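Local atomic coordinates of thermosome subunit (PDB entry 3AQ1), a protein that probably binds and hydrolyses ATP to drive the folding of unfolded proteins, as other group II chaperonins of the TCP-1 family do. Residues 126-129 against 130-134; 252-255 against 256-259; 398-401 against 402-406. One frame throughout, in Å; residues are numbered along the deposited sequence.

Contact 1: residues 126-129 against 130-134; sequences ALTV and KAVRS
Lys-130 N donates to Ala-126 O at 3.0 Å, the first of four consecutive i to i+4 bonds by which residues 126-129 pass into 130-134 along helix 121-132. The straightest is the third, from Val-132 N to Thr-128 O, with an angle of 172° at the hydrogen; the last runs from Arg-133 N to Val-129 O over 2.9 Å. At the final residues Ala-131 O takes Ser-134 N, three positions on, at 3.0 Å and, weakly, the Ser-134 hydroxyl OG.

Among the side chains, Val-129 and Arg-133 meet one turn apart. CG1 of Val-129 points away from its own backbone N (chi1 168°) and therefore lies on the carbonyl side, where it reaches Arg-133 CD at 3.6 Å. The arginine chain bends about its CG-CD bond (chi3 65°), right at this methylene, and its guanidinium goes on to a salt bridge from NH1 to Glu-101. Val-129 also packs on Leu-104 and Ile-105 of helix 101-109. Round the helix, methyl CG2 of Thr-128 lies 4.4 Å from CG2 of Val-132, and both residues face helix 332-355, through Leu-342, Ala-345, Leu-346 and Ile-353. The Thr-128 hydroxyl bonds back to Leu-124 O, so this buried polar atom is satisfied within its own helix. Leu-127 and Ala-131 rest on Leu-166.

The contact between the two segments is thus apolar at its side chains: the aliphatic part of Arg-133 extends the face begun by Val-129, while its charge is answered outside them, by Glu-101 on helix 101-109.

Contact 2: residues 252-255 against 256-259; sequences AQYY and IEKA
With CG of Tyr-254 set opposite its backbone N (chi1 176°), the ring leans forward along the helix, and a bend in Lys-258 at chi2 (-57°) brings the lysine methylenes onto it. Both belong to helix 250-258, the crossover helix of a beta-alpha-beta unit with parallel strands 241-244 and 262-264, consistent with the apical domain of chaperonins. Lys-258 CG stands over one face of the Tyr-254 ring in a CH-pi contact, 4.1 Å from the centroid and displaced toward the rim. Farther along, CE lies 4.0 Å from Tyr-254 CE1.

Glu-257 approaches the same ring obliquely, its OE1 3.8 Å from Tyr-254 CD1 and its carboxylate plane turned 63° from that of the ring. Backbone bonds link the turns, among them Glu-257 N to Gln-253 O and Lys-258 N to Tyr-254 O, each 2.8 Å long.

Elsewhere on the helix, the Tyr-255 hydroxyl is hydrogen-bonded to Arg-228, while Ala-252 and Tyr-255 pack on Ala-231 of helix 226-235. Buried Ile-256 touches Ile-261, just ahead of strand 262-264. A serine here, lacking the branched hydrocarbon, would probably open a gap against Ile-261 and leave the chain leading into that strand less firmly packed on the helix. Lys-258 NZ ends in a weak, long salt bridge, 3.5 Å from OE2 of its sequence neighbour Glu-257.

Contact 3: residues 398-401 against 402-406; sequences IPVA and LAENA
Two flat groups meet the preceding turn of helix 397-405 by their faces: the Glu-404 carboxylate under a methyl of Val-400, and the Asn-405 amide under the carbonyl oxygen of Ala-401. Val-400 CG1 stands over the face of the carboxylate, 3.8 Å from Glu-404 OE2 and 3.9 Å from CD. The two side chains run alongside each other and point the same way. CG1 takes this place because it is anti to the Val-400 backbone N (chi1 162°), on the carbonyl side, toward the next turn. Glu-404 CG leaves on the side of its own backbone N, and the chain then runs extended back to the valine.

At Asn-405, Ala-401 O stands over the amide carbon CG at 3.3 Å. Asn-405 ND2 is 3.5 Å from the same oxygen, but the angle is too poor for a hydrogen bond. Ala-401 O is instead taken by Asn-405 N at 3.0 Å, in a bond that is almost straight at the hydrogen (178°). Leu-402 N, Ala-403 N and Glu-404 N continue the same ladder to Ile-398 O, Pro-399 O and Val-400 O. Pro-399, which has no N-H to give, falls in the first turn of the helix, where none is required.

Pro-399 and Val-400 lean on Met-414 of helix 410-422, and Ala-403 on Ile-413. Ile-398 touches Thr-49 and Leu-53 of helix 45-65.

The carboxylate thus rests on hydrocarbon rather than on a cation within this stretch. It belongs to the last turn of the helix, toward which the backbone carbonyls point, and its negative charge is likely to be somewhat disfavoured by the helix dipole.

How the contacts relate
Each contact joins consecutive segments within one helix, so none closes a long loop, and the three follow in series without nesting or crossing. From the N terminus, contact 1 comes first, on a helix packed between helices 101-109 and 332-355, consistent with the intermediate domain. The chain then runs out to contact 2 in the beta-alpha-beta unit, some 41 Å away between centres, and returns through helix 332-355 to contact 3, whose helix packs against helices 45-65, 364-378 and 410-422, as in the equatorial domain. Contacts 2 and 3 lie about 68 Å apart, centre to centre, on opposite sides of the chain's centre.

Contact 1: residues 126-129 against 130-134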
ATOM      1  N   ALA A 126     -10.307   7.778   9.954  1.00 37.39           N
ATOM      2  CA  ALA A 126      -9.740   7.720  11.285  1.00 42.90           C
ATOM      3  C   ALA A 126      -9.131   6.351  11.558  1.00 38.35           C
ATOM      4  O   ALA A 126      -8.038   6.236  12.098  1.00 44.01           O
ATOM      5  CB  ALA A 126     -10.807   8.030  12.310  1.00 21.22           C
ATOM      6  N   LEU A 127      -9.858   5.315  11.181  1.00 42.63           N
ATOM      7  CA  LEU A 127      -9.422   3.959  11.432  1.00 44.69           C
ATOM      8  C   LEU A 127      -8.165   3.672  10.616  1.00 42.34           C
ATOM      9  O   LEU A 127      -7.199   3.126  11.143  1.00 39.03           O
ATOM     10  CB  LEU A 127     -10.551   2.978  11.098  1.00 34.16           C
ATOM     11  CG  LEU A 127     -10.308   1.504  11.356  1.00 36.26           C
ATOM     12  CD1 LEU A 127      -9.736   1.349  12.743  1.00 34.65           C
ATOM     13  CD2 LEU A 127     -11.605   0.739  11.208  1.00 40.50           C
ATOM     14  N   THR A 128      -8.178   4.049   9.337  1.00 33.03           N
ATOM     15  CA  THR A 128      -7.001   3.899   8.490  1.00 38.07           C
ATOM     16  C   THR A 128      -5.749   4.527   9.102  1.00 45.87           C
ATOM     17  O   THR A 128      -4.687   3.908   9.148  1.00 48.00           O
ATOM     18  CB  THR A 128      -7.185   4.569   7.138  1.00 34.57           C
ATOM     19  OG1 THR A 128      -8.284   3.971   6.449  1.00 45.67           O
ATOM     20  CG2 THR A 128      -5.932   4.382   6.326  1.00 30.16           C
ATOM     21  N   VAL A 129      -5.882   5.768   9.557  1.00 43.44           N
ATOM     22  CA  VAL A 129      -4.752   6.544  10.043  1.00 39.31           C
ATOM     23  C   VAL A 129      -4.186   5.973  11.355  1.00 46.54           C
ATOM     24  O   VAL A 129      -2.973   5.924  11.564  1.00 46.71           O
ATOM     25  CB  VAL A 129      -5.130   8.049  10.155  1.00 39.02           C
ATOM     26  CG1 VAL A 129      -4.088   8.838  10.928  1.00 40.82           C
ATOM     27  CG2 VAL A 129      -5.306   8.648   8.772  1.00 44.78           C
ATOM     28  N   LYS A 130      -5.078   5.511  12.218  1.00 44.05           N
ATOM     29  CA  LYS A 130      -4.697   4.937  13.496  1.00 39.97           C
ATOM     30  C   LYS A 130      -3.982   3.588  13.336  1.00 49.33           C
ATOM     31  O   LYS A 130      -3.105   3.246  14.123  1.00 57.93           O
ATOM     32  CB  LYS A 130      -5.942   4.793  14.353  1.00 30.54           C
ATOM     33  CG  LYS A 130      -5.737   4.135  15.683  1.00 47.29           C
ATOM     34  CD  LYS A 130      -7.011   4.237  16.501  1.00 59.40           C
ATOM     35  CE  LYS A 130      -6.903   3.504  17.828  1.00 67.80           C
ATOM     36  NZ  LYS A 130      -8.223   3.504  18.535  1.00 74.06           N
ATOM     37  N   ALA A 131      -4.372   2.828  12.317  1.00 47.31           N
ATOM     38  CA  ALA A 131      -3.759   1.544  12.010  1.00 41.20           C
ATOM     39  C   ALA A 131      -2.383   1.763  11.396  1.00 56.18           C
ATOM     40  O   ALA A 131      -1.385   1.212  11.869  1.00 59.11           O
ATOM     41  CB  ALA A 131      -4.643   0.757  11.050  1.00 25.96           C
ATOM     42  N   VAL A 132      -2.335   2.576  10.343  1.00 50.87           N
ATOM     43  CA  VAL A 132      -1.082   2.875   9.671  1.00 44.21           C
ATOM     44  C   VAL A 132      -0.082   3.478  10.635  1.00 47.67           C
ATOM     45  O   VAL A 132       1.024   2.976  10.763  1.00 51.42           O
ATOM     46  CB  VAL A 132      -1.279   3.812   8.474  1.00 45.83           C
ATOM     47  CG1 VAL A 132       0.032   4.470   8.095  1.00 48.10           C
ATOM     48  CG2 VAL A 132      -1.819   3.030   7.300  1.00 44.31           C
ATOM     49  N   ARG A 133      -0.482   4.535  11.334  1.00 55.74           N
ATOM     50  CA  ARG A 133       0.397   5.183  12.314  1.00 48.89           C
ATOM     51  C   ARG A 133       1.014   4.217  13.310  1.00 53.79           C
ATOM     52  O   ARG A 133       2.014   4.541  13.940  1.00 65.42           O
ATOM     53  CB  ARG A 133      -0.332   6.291  13.080  1.00 37.92           C
ATOM     54  CG  ARG A 133      -0.332   7.617  12.362  1.00 49.83           C
ATOM     55  CD  ARG A 133      -1.158   8.633  13.093  1.00 63.49           C
ATOM     56  NE  ARG A 133      -0.592   8.967  14.392  1.00 78.34           N
ATOM     57  CZ  ARG A 133      -0.794  10.132  14.997  1.00 95.86           C
ATOM     58  NH1 ARG A 133      -1.546  11.062  14.409  1.00 99.98           N
ATOM     59  NH2 ARG A 133      -0.246  10.373  16.182  1.00 97.29           N
ATOM     60  N   SER A 134       0.420   3.041  13.463  1.00 48.39           N
ATOM     61  CA  SER A 134       0.830   2.145  14.532  1.00 48.83           C
ATOM     62  C   SER A 134       1.744   1.027  14.037  1.00 52.12           C
ATOM     63  O   SER A 134       2.228   0.221  14.825  1.00 52.74           O
ATOM     64  CB  SER A 134      -0.395   1.601  15.278  1.00 48.72           C
ATOM     65  OG  SER A 134      -0.675   0.253  14.958  1.00 47.69           O
TER

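Contact 2: residues 252-255 against 256-259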
ATOM      1  N   ALA A 252      -4.158 -38.414  17.758  1.00 41.62           N
ATOM      2  CA  ALA A 252      -3.079 -37.458  17.932  1.00 40.58           C
ATOM      3  C   ALA A 252      -3.541 -36.193  18.672  1.00 54.99           C
ATOM      4  O   ALA A 252      -2.760 -35.556  19.376  1.00 56.74           O
ATOM      5  CB  ALA A 252      -2.461 -37.107  16.600  1.00 38.60           C
ATOM      6  N   GLN A 253      -4.804 -35.817  18.515  1.00 54.73           N
ATOM      7  CA  GLN A 253      -5.290 -34.663  19.244  1.00 48.30           C
ATOM      8  C   GLN A 253      -5.410 -34.980  20.722  1.00 48.40           C
ATOM      9  O   GLN A 253      -5.211 -34.115  21.565  1.00 51.76           O
ATOM     10  CB  GLN A 253      -6.629 -34.205  18.712  1.00 57.00           C
ATOM     11  CG  GLN A 253      -6.557 -33.432  17.424  1.00 61.34           C
ATOM     12  CD  GLN A 253      -7.898 -32.857  17.067  1.00 54.39           C
ATOM     13  OE1 GLN A 253      -8.286 -32.825  15.909  1.00 64.69           O
ATOM     14  NE2 GLN A 253      -8.623 -32.415  18.074  1.00 43.51           N
ATOM     15  N   TYR A 254      -5.728 -36.229  21.034  1.00 44.22           N
ATOM     16  CA  TYR A 254      -5.869 -36.651  22.425  1.00 47.50           C
ATOM     17  C   TYR A 254      -4.536 -36.588  23.198  1.00 53.49           C
ATOM     18  O   TYR A 254      -4.474 -36.064  24.307  1.00 50.56           O
ATOM     19  CB  TYR A 254      -6.484 -38.050  22.502  1.00 44.81           C
ATOM     20  CG  TYR A 254      -6.560 -38.591  23.908  1.00 61.38           C
ATOM     21  CD1 TYR A 254      -7.427 -38.034  24.832  1.00 58.46           C
ATOM     22  CD2 TYR A 254      -5.751 -39.651  24.318  1.00 62.37           C
ATOM     23  CE1 TYR A 254      -7.496 -38.514  26.117  1.00 69.56           C
ATOM     24  CE2 TYR A 254      -5.814 -40.138  25.600  1.00 63.76           C
ATOM     25  CZ  TYR A 254      -6.690 -39.566  26.502  1.00 74.00           C
ATOM     26  OH  TYR A 254      -6.775 -40.038  27.795  1.00 78.52           O
ATOM     27  N   TYR A 255      -3.479 -37.119  22.592  1.00 54.75           N
ATOM     28  CA  TYR A 255      -2.132 -37.060  23.155  1.00 45.15           C
ATOM     29  C   TYR A 255      -1.614 -35.636  23.280  1.00 41.55           C
ATOM     30  O   TYR A 255      -1.028 -35.263  24.302  1.00 44.53           O
ATOM     31  CB  TYR A 255      -1.172 -37.891  22.301  1.00 41.13           C
ATOM     32  CG  TYR A 255      -1.542 -39.348  22.281  1.00 51.98           C
ATOM     33  CD1 TYR A 255      -1.971 -39.990  23.436  1.00 59.68           C
ATOM     34  CD2 TYR A 255      -1.461 -40.088  21.115  1.00 60.39           C
ATOM     35  CE1 TYR A 255      -2.319 -41.327  23.428  1.00 61.34           C
ATOM     36  CE2 TYR A 255      -1.803 -41.429  21.097  1.00 64.39           C
ATOM     37  CZ  TYR A 255      -2.232 -42.039  22.253  1.00 66.55           C
ATOM     38  OH  TYR A 255      -2.574 -43.369  22.228  1.00 79.38           O
ATOM     39  N   ILE A 256      -1.825 -34.850  22.228  1.00 44.16           N
ATOM     40  CA  ILE A 256      -1.399 -33.462  22.208  1.00 46.71           C
ATOM     41  C   ILE A 256      -2.156 -32.720  23.290  1.00 48.90           C
ATOM     42  O   ILE A 256      -1.589 -31.943  24.058  1.00 51.35           O
ATOM     43  CB  ILE A 256      -1.657 -32.820  20.830  1.00 50.36           C
ATOM     44  CG1 ILE A 256      -0.829 -33.534  19.764  1.00 50.80           C
ATOM     45  CG2 ILE A 256      -1.299 -31.345  20.845  1.00 42.50           C
ATOM     46  CD1 ILE A 256      -1.033 -32.990  18.393  1.00 45.42           C
ATOM     47  N   GLU A 257      -3.448 -32.994  23.355  1.00 50.67           N
ATOM     48  CA  GLU A 257      -4.310 -32.400  24.358  1.00 55.78           C
ATOM     49  C   GLU A 257      -3.851 -32.769  25.766  1.00 59.71           C
ATOM     50  O   GLU A 257      -3.761 -31.907  26.651  1.00 53.43           O
ATOM     51  CB  GLU A 257      -5.743 -32.863  24.134  1.00 55.73           C
ATOM     52  CG  GLU A 257      -6.695 -32.348  25.150  1.00 56.92           C
ATOM     53  CD  GLU A 257      -6.860 -33.289  26.297  1.00 56.82           C
ATOM     54  OE1 GLU A 257      -7.258 -34.448  26.058  1.00 55.75           O
ATOM     55  OE2 GLU A 257      -6.602 -32.862  27.439  1.00 69.26           O
ATOM     56  N   LYS A 258      -3.560 -34.050  25.975  1.00 53.67           N
ATOM     57  CA  LYS A 258      -3.119 -34.497  27.292  1.00 56.57           C
ATOM     58  C   LYS A 258      -1.790 -33.859  27.697  1.00 53.83           C
ATOM     59  O   LYS A 258      -1.565 -33.609  28.874  1.00 54.55           O
ATOM     60  CB  LYS A 258      -3.112 -36.033  27.421  1.00 58.71           C
ATOM     61  CG  LYS A 258      -4.496 -36.641  27.780  1.00 76.04           C
ATOM     62  CD  LYS A 258      -5.033 -36.049  29.093  1.00 84.64           C
ATOM     63  CE  LYS A 258      -6.538 -36.219  29.273  1.00 93.01           C
ATOM     64  NZ  LYS A 258      -7.147 -35.082  30.056  1.00 91.73           N
ATOM     65  N   ALA A 259      -0.938 -33.548  26.725  1.00 45.69           N
ATOM     66  CA  ALA A 259       0.304 -32.836  27.015  1.00 39.32           C
ATOM     67  C   ALA A 259       0.146 -31.325  27.331  1.00 47.16           C
ATOM     68  O   ALA A 259       1.135 -30.627  27.551  1.00 48.43           O
ATOM     69  CB  ALA A 259       1.333 -33.062  25.880  1.00 30.72           C
TER

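Contact 3: residues 398-401 against 402-406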
ATOM      1  N   ILE A 398      -0.733  16.327 -20.499  1.00 45.10           N
ATOM      2  CA  ILE A 398      -1.530  15.714 -19.436  1.00 45.08           C
ATOM      3  C   ILE A 398      -2.759  16.550 -19.092  1.00 41.59           C
ATOM      4  O   ILE A 398      -3.874  16.045 -19.135  1.00 54.50           O
ATOM      5  CB  ILE A 398      -0.675  15.406 -18.151  1.00 46.91           C
ATOM      6  CG1 ILE A 398       0.083  14.089 -18.295  1.00 44.59           C
ATOM      7  CG2 ILE A 398      -1.551  15.271 -16.944  1.00 36.98           C
ATOM      8  CD1 ILE A 398       1.042  14.045 -19.444  1.00 48.66           C
ATOM      9  N   PRO A 399      -2.570  17.837 -18.758  1.00 40.61           N
ATOM     10  CA  PRO A 399      -3.734  18.692 -18.483  1.00 41.64           C
ATOM     11  C   PRO A 399      -4.619  18.832 -19.715  1.00 51.31           C
ATOM     12  O   PRO A 399      -5.836  18.907 -19.572  1.00 53.51           O
ATOM     13  CB  PRO A 399      -3.120  20.060 -18.180  1.00 39.49           C
ATOM     14  CG  PRO A 399      -1.675  19.834 -18.052  1.00 49.59           C
ATOM     15  CD  PRO A 399      -1.326  18.611 -18.808  1.00 44.54           C
ATOM     16  N   VAL A 400      -4.016  18.888 -20.903  1.00 46.13           N
ATOM     17  CA  VAL A 400      -4.785  19.043 -22.126  1.00 45.58           C
ATOM     18  C   VAL A 400      -5.656  17.819 -22.366  1.00 53.19           C
ATOM     19  O   VAL A 400      -6.811  17.944 -22.780  1.00 53.38           O
ATOM     20  CB  VAL A 400      -3.895  19.314 -23.359  1.00 50.25           C
ATOM     21  CG1 VAL A 400      -4.671  19.040 -24.638  1.00 45.50           C
ATOM     22  CG2 VAL A 400      -3.379  20.750 -23.347  1.00 40.68           C
ATOM     23  N   ALA A 401      -5.117  16.634 -22.093  1.00 46.81           N
ATOM     24  CA  ALA A 401      -5.939  15.423 -22.173  1.00 44.11           C
ATOM     25  C   ALA A 401      -7.066  15.422 -21.139  1.00 56.48           C
ATOM     26  O   ALA A 401      -8.189  15.031 -21.455  1.00 68.73           O
ATOM     27  CB  ALA A 401      -5.099  14.174 -22.064  1.00 22.06           C
ATOM     28  N   LEU A 402      -6.792  15.879 -19.917  1.00 48.97           N
ATOM     29  CA  LEU A 402      -7.862  15.974 -18.922  1.00 55.32           C
ATOM     30  C   LEU A 402      -9.030  16.817 -19.436  1.00 63.15           C
ATOM     31  O   LEU A 402     -10.179  16.405 -19.340  1.00 73.03           O
ATOM     32  CB  LEU A 402      -7.346  16.514 -17.582  1.00 57.69           C
ATOM     33  CG  LEU A 402      -6.452  15.546 -16.807  1.00 55.73           C
ATOM     34  CD1 LEU A 402      -5.824  16.199 -15.570  1.00 53.46           C
ATOM     35  CD2 LEU A 402      -7.240  14.291 -16.443  1.00 38.08           C
ATOM     36  N   ALA A 403      -8.728  17.991 -19.987  1.00 60.19           N
ATOM     37  CA  ALA A 403      -9.758  18.881 -20.516  1.00 58.36           C
ATOM     38  C   ALA A 403     -10.540  18.217 -21.639  1.00 65.02           C
ATOM     39  O   ALA A 403     -11.766  18.266 -21.658  1.00 65.33           O
ATOM     40  CB  ALA A 403      -9.138  20.176 -21.011  1.00 50.70           C
ATOM     41  N   GLU A 404      -9.823  17.600 -22.573  1.00 66.74           N
ATOM     42  CA  GLU A 404     -10.452  16.984 -23.738  1.00 67.02           C
ATOM     43  C   GLU A 404     -11.434  15.873 -23.343  1.00 68.03           C
ATOM     44  O   GLU A 404     -12.587  15.878 -23.774  1.00 71.31           O
ATOM     45  CB  GLU A 404      -9.397  16.503 -24.753  1.00 64.44           C
ATOM     46  CG  GLU A 404      -8.842  17.637 -25.663  1.00 78.42           C
ATOM     47  CD  GLU A 404      -7.596  17.253 -26.500  1.00 76.36           C
ATOM     48  OE1 GLU A 404      -7.012  16.157 -26.297  1.00 72.84           O
ATOM     49  OE2 GLU A 404      -7.194  18.070 -27.367  1.00 69.78           O
ATOM     50  N   ASN A 405     -10.994  14.943 -22.503  1.00 65.32           N
ATOM     51  CA  ASN A 405     -11.876  13.867 -22.059  1.00 65.15           C
ATOM     52  C   ASN A 405     -13.127  14.386 -21.369  1.00 67.26           C
ATOM     53  O   ASN A 405     -14.235  13.948 -21.670  1.00 80.64           O
ATOM     54  CB  ASN A 405     -11.132  12.897 -21.153  1.00 70.23           C
ATOM     55  CG  ASN A 405      -9.974  12.237 -21.856  1.00 79.79           C
ATOM     56  OD1 ASN A 405      -9.920  12.203 -23.086  1.00 78.43           O
ATOM     57  ND2 ASN A 405      -9.034  11.705 -21.081  1.00 88.02           N
ATOM     58  N   ALA A 406     -12.950  15.332 -20.453  1.00 62.85           N
ATOM     59  CA  ALA A 406     -14.080  15.961 -19.781  1.00 68.48           C
ATOM     60  C   ALA A 406     -14.931  16.751 -20.780  1.00 71.19           C
ATOM     61  O   ALA A 406     -15.879  17.447 -20.394  1.00 71.12           O
ATOM     62  CB  ALA A 406     -13.592  16.868 -18.655  1.00 65.95           C
TER